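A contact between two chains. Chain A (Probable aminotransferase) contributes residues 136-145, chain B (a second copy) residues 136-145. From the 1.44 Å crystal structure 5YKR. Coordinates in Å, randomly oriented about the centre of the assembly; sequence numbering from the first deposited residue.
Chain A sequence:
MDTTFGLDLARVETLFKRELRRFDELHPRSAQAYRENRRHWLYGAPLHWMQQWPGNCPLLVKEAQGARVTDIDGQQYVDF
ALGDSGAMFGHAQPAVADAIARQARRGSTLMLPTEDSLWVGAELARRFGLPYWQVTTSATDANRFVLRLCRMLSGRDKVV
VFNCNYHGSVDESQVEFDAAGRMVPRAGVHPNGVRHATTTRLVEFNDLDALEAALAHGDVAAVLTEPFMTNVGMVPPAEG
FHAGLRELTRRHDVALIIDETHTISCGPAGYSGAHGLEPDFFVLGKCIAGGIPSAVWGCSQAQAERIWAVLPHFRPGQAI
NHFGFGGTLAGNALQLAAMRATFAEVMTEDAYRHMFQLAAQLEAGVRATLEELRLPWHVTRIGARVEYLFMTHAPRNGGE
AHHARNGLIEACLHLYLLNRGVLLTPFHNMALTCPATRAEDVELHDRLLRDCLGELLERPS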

# COMPACT_ATOMS: atom_id res chain seq x y z
N THR A 136 -5.11 -2.83 -5.99
CA THR A 136 -4.38 -2.74 -4.71
C THR A 136 -3.96 -1.28 -4.44
O THR A 136 -4.17 -0.39 -5.30
CB THR A 136 -3.17 -3.64 -4.70
OG1 THR A 136 -2.24 -3.12 -5.65
CG2 THR A 136 -3.51 -5.10 -4.95
N THR A 137 -3.27 -1.05 -3.33
CA THR A 137 -2.69 0.30 -3.06
C THR A 137 -1.25 0.45 -3.49
O THR A 137 -0.68 1.52 -3.28
CB THR A 137 -2.91 0.69 -1.58
OG1 THR A 137 -2.33 -0.27 -0.73
CG2 THR A 137 -4.37 0.80 -1.25
N SER A 138 -0.66 -0.59 -4.07
CA SER A 138 0.74 -0.49 -4.61
C SER A 138 1.07 -1.69 -5.49
O SER A 138 0.50 -2.76 -5.34
CB SER A 138 1.74 -0.48 -3.46
OG SER A 138 1.79 -1.73 -2.77
N ALA A 139 2.05 -1.50 -6.36
CA ALA A 139 2.57 -2.60 -7.15
C ALA A 139 3.12 -3.71 -6.25
O ALA A 139 2.95 -4.88 -6.54
CB ALA A 139 3.62 -2.14 -8.13
N THR A 140 3.81 -3.33 -5.17
CA THR A 140 4.26 -4.35 -4.24
C THR A 140 3.12 -5.26 -3.80
O THR A 140 3.27 -6.51 -3.82
CB THR A 140 4.87 -3.70 -2.98
OG1 THR A 140 6.08 -3.03 -3.32
CG2 THR A 140 5.16 -4.73 -1.93
N ASP A 141 2.01 -4.67 -3.41
CA ASP A 141 0.92 -5.48 -2.91
C ASP A 141 0.31 -6.34 -4.01
O ASP A 141 -0.08 -7.48 -3.76
CB ASP A 141 -0.15 -4.60 -2.28
CG ASP A 141 0.22 -4.11 -0.91
OD1 ASP A 141 1.30 -4.46 -0.37
OD2 ASP A 141 -0.65 -3.39 -0.34
N ALA A 142 0.20 -5.81 -5.23
CA ALA A 142 -0.24 -6.63 -6.34
C ALA A 142 0.64 -7.88 -6.49
O ALA A 142 0.15 -9.00 -6.57
CB ALA A 142 -0.32 -5.83 -7.63
N ASN A 143 1.95 -7.67 -6.45
CA ASN A 143 2.87 -8.83 -6.52
C ASN A 143 2.70 -9.77 -5.34
O ASN A 143 2.61 -10.99 -5.54
CB ASN A 143 4.31 -8.33 -6.67
CG ASN A 143 4.62 -7.78 -8.05
OD1 ASN A 143 4.08 -8.26 -9.05
ND2 ASN A 143 5.50 -6.80 -8.11
N ARG A 144 2.63 -9.25 -4.10
CA ARG A 144 2.48 -10.12 -2.93
C ARG A 144 1.24 -10.97 -3.04
O ARG A 144 1.22 -12.17 -2.70
CB ARG A 144 2.35 -9.26 -1.61
CG ARG A 144 3.59 -8.49 -1.26
CD ARG A 144 3.54 -7.99 0.14
NE ARG A 144 2.45 -7.10 0.54
CZ ARG A 144 1.64 -7.29 1.56
NH1 ARG A 144 1.56 -8.41 2.20
NH2 ARG A 144 0.88 -6.29 1.91
N PHE A 145 0.14 -10.32 -3.44
CA PHE A 145 -1.17 -10.97 -3.41
C PHE A 145 -1.29 -12.00 -4.53
O PHE A 145 -1.81 -13.08 -4.32
CB PHE A 145 -2.29 -9.94 -3.50
CG PHE A 145 -2.32 -8.94 -2.36
CD1 PHE A 145 -1.63 -9.14 -1.18
CD2 PHE A 145 -3.10 -7.80 -2.46
CE1 PHE A 145 -1.67 -8.21 -0.17
CE2 PHE A 145 -3.16 -6.88 -1.43
CZ PHE A 145 -2.45 -7.08 -0.27
N THR B 136 3.78 5.61 5.12
CA THR B 136 3.63 4.46 4.20
C THR B 136 2.32 4.62 3.40
O THR B 136 1.57 5.61 3.60
CB THR B 136 3.58 3.14 4.94
OG1 THR B 136 2.38 3.12 5.71
CG2 THR B 136 4.82 2.91 5.82
N THR B 137 2.03 3.68 2.50
CA THR B 137 0.75 3.69 1.76
C THR B 137 -0.35 2.88 2.41
O THR B 137 -1.46 2.84 1.88
CB THR B 137 0.96 3.32 0.29
OG1 THR B 137 1.57 2.04 0.19
CG2 THR B 137 1.82 4.35 -0.40
N SER B 138 -0.08 2.27 3.57
CA SER B 138 -1.12 1.51 4.30
C SER B 138 -0.68 1.17 5.71
O SER B 138 0.53 1.04 5.98
CB SER B 138 -1.44 0.20 3.60
OG SER B 138 -0.36 -0.70 3.67
N ALA B 139 -1.65 0.94 6.59
CA ALA B 139 -1.33 0.45 7.94
C ALA B 139 -0.59 -0.90 7.88
O ALA B 139 0.35 -1.11 8.64
CB ALA B 139 -2.56 0.31 8.78
N THR B 140 -1.00 -1.76 6.97
CA THR B 140 -0.26 -3.03 6.77
C THR B 140 1.23 -2.76 6.60
O THR B 140 2.07 -3.39 7.25
CB THR B 140 -0.80 -3.80 5.60
OG1 THR B 140 -2.11 -4.27 5.87
CG2 THR B 140 0.08 -5.00 5.32
N ASP B 141 1.54 -1.86 5.66
CA ASP B 141 2.95 -1.61 5.38
C ASP B 141 3.68 -1.02 6.57
O ASP B 141 4.85 -1.33 6.80
CB ASP B 141 3.11 -0.73 4.17
CG ASP B 141 2.86 -1.44 2.86
OD1 ASP B 141 2.61 -2.68 2.85
OD2 ASP B 141 2.99 -0.74 1.82
N ALA B 142 3.02 -0.10 7.30
CA ALA B 142 3.66 0.41 8.51
C ALA B 142 4.01 -0.72 9.45
O ALA B 142 5.12 -0.79 9.98
CB ALA B 142 2.76 1.48 9.17
N ASN B 143 3.07 -1.62 9.69
CA ASN B 143 3.37 -2.81 10.54
C ASN B 143 4.51 -3.66 9.95
O ASN B 143 5.43 -4.03 10.70
CB ASN B 143 2.11 -3.61 10.75
CG ASN B 143 1.13 -2.95 11.70
OD1 ASN B 143 1.54 -2.29 12.66
ND2 ASN B 143 -0.16 -3.20 11.49
N ARG B 144 4.47 -3.97 8.65
CA ARG B 144 5.51 -4.81 8.06
C ARG B 144 6.90 -4.17 8.23
O ARG B 144 7.88 -4.84 8.52
CB ARG B 144 5.29 -4.99 6.51
CG ARG B 144 4.07 -5.78 6.17
CD ARG B 144 4.08 -6.21 4.73
NE ARG B 144 4.14 -5.16 3.71
CZ ARG B 144 5.04 -5.09 2.73
NH1 ARG B 144 6.13 -5.84 2.71
NH2 ARG B 144 4.85 -4.23 1.75
N PHE B 145 6.96 -2.88 7.98
CA PHE B 145 8.25 -2.17 7.93
C PHE B 145 8.80 -1.99 9.34
O PHE B 145 10.00 -2.17 9.55
CB PHE B 145 8.12 -0.84 7.23
CG PHE B 145 7.66 -0.92 5.77
CD1 PHE B 145 7.71 -2.09 5.05
CD2 PHE B 145 7.25 0.23 5.15
CE1 PHE B 145 7.29 -2.14 3.73
CE2 PHE B 145 6.83 0.20 3.82
CZ PHE B 145 6.87 -0.99 3.11
O HOH W 1 0.22 -0.25 0.15
O HOH W 2 3.00 -2.20 -0.33
O HOH W 3 -0.11 -3.02 2.18

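No direct hydrogen bond joins these two stretches. The same segment from each copy meets its twin, and the 292 Å² buried between them is held by three waters, a stacked pair of arginines and several side chains held by bonds within their own chain. The helices that begin at residue 139 cross at 80° with axes 12.5 Å apart, too far for backbone contact, so the space between them is filled by the side chains and the waters. Every residue here is buried except the partly exposed Arg A144 and Arg B144, which nonetheless have the largest areas covered, 52 and 54 Å².

Each helix start is braced from within its own chain. Ser A138 is the N-cap: with chi1 at 68° (p), Ser A138 OG turns back to accept from Asp A141 N at 3.0 Å, and Ser B138 OG does the same for Asp B141 N, also at 3.0 Å. Serine suits the place because its short hydroxyl can cap the helix and still meet a water in the contact. Just before it, Thr A136 never reaches the partner; its p rotamer lets Thr A136 OG1 donate to Ser A138 O at 2.8 Å, bracing the turn.

Asp A141 is the hub, its two oxygens serving the arginine and the waters. Its CA-to-CB bond points sideways, but chi1 of -77° (m) carries the carboxylate nearer to chain B. Asp A141 OD1 accepts from both Arg A144 NE and Arg A144 NH2 at 3.0 Å, two hydrogen bonds that belong to one salt bridge, three residues along the helix. Arginine has the length to reach back, through an m, t, m series of chi1 to chi3, bringing its guanidinium alongside the carboxylate of Asp A141, and a flat group that can stack. Chain B repeats these rotamers closely.

Folded this way, the two guanidiniums stack across the contact, centres 4.2 Å apart and planes at 27°, with Arg A144 NH2 3.9 Å from Arg B144 NE. Each guanidinium of this like-charged pair is also salt-bridged to the aspartate of its own chain, which should offset the repulsion. The carboxylates also approach, Asp A141 OD1 standing 3.9 Å from Asp B141 OD1, while Asp A141 OD1 lies 4.1 Å from Arg B144 NH2. That last pair is an attraction of charges alone, since the oxygen sits well out of the guanidinium plane. Thr A140, chi1 m, directs its methyl into the same cluster, Thr A140 CG2 coming 3.7 Å from Arg B144 NH2, while its hydroxyl is satisfied elsewhere in the structure.

Water completes the join. Threonine at 137 offers a hydroxyl to water 1, which lies 2.7 Å from both Thr A137 OG1 and Thr B137 OG1. Water 2 bridges the chains through Ser A138 OG and Asp A141 OD1, both at 2.8 Å, and Asp B141 OD2 at 2.6 Å; water 3 makes the reciprocal set. The rule is economical: cap and salt-bridge key polar groups within each chain, and let waters and the arginine stack connect the copies.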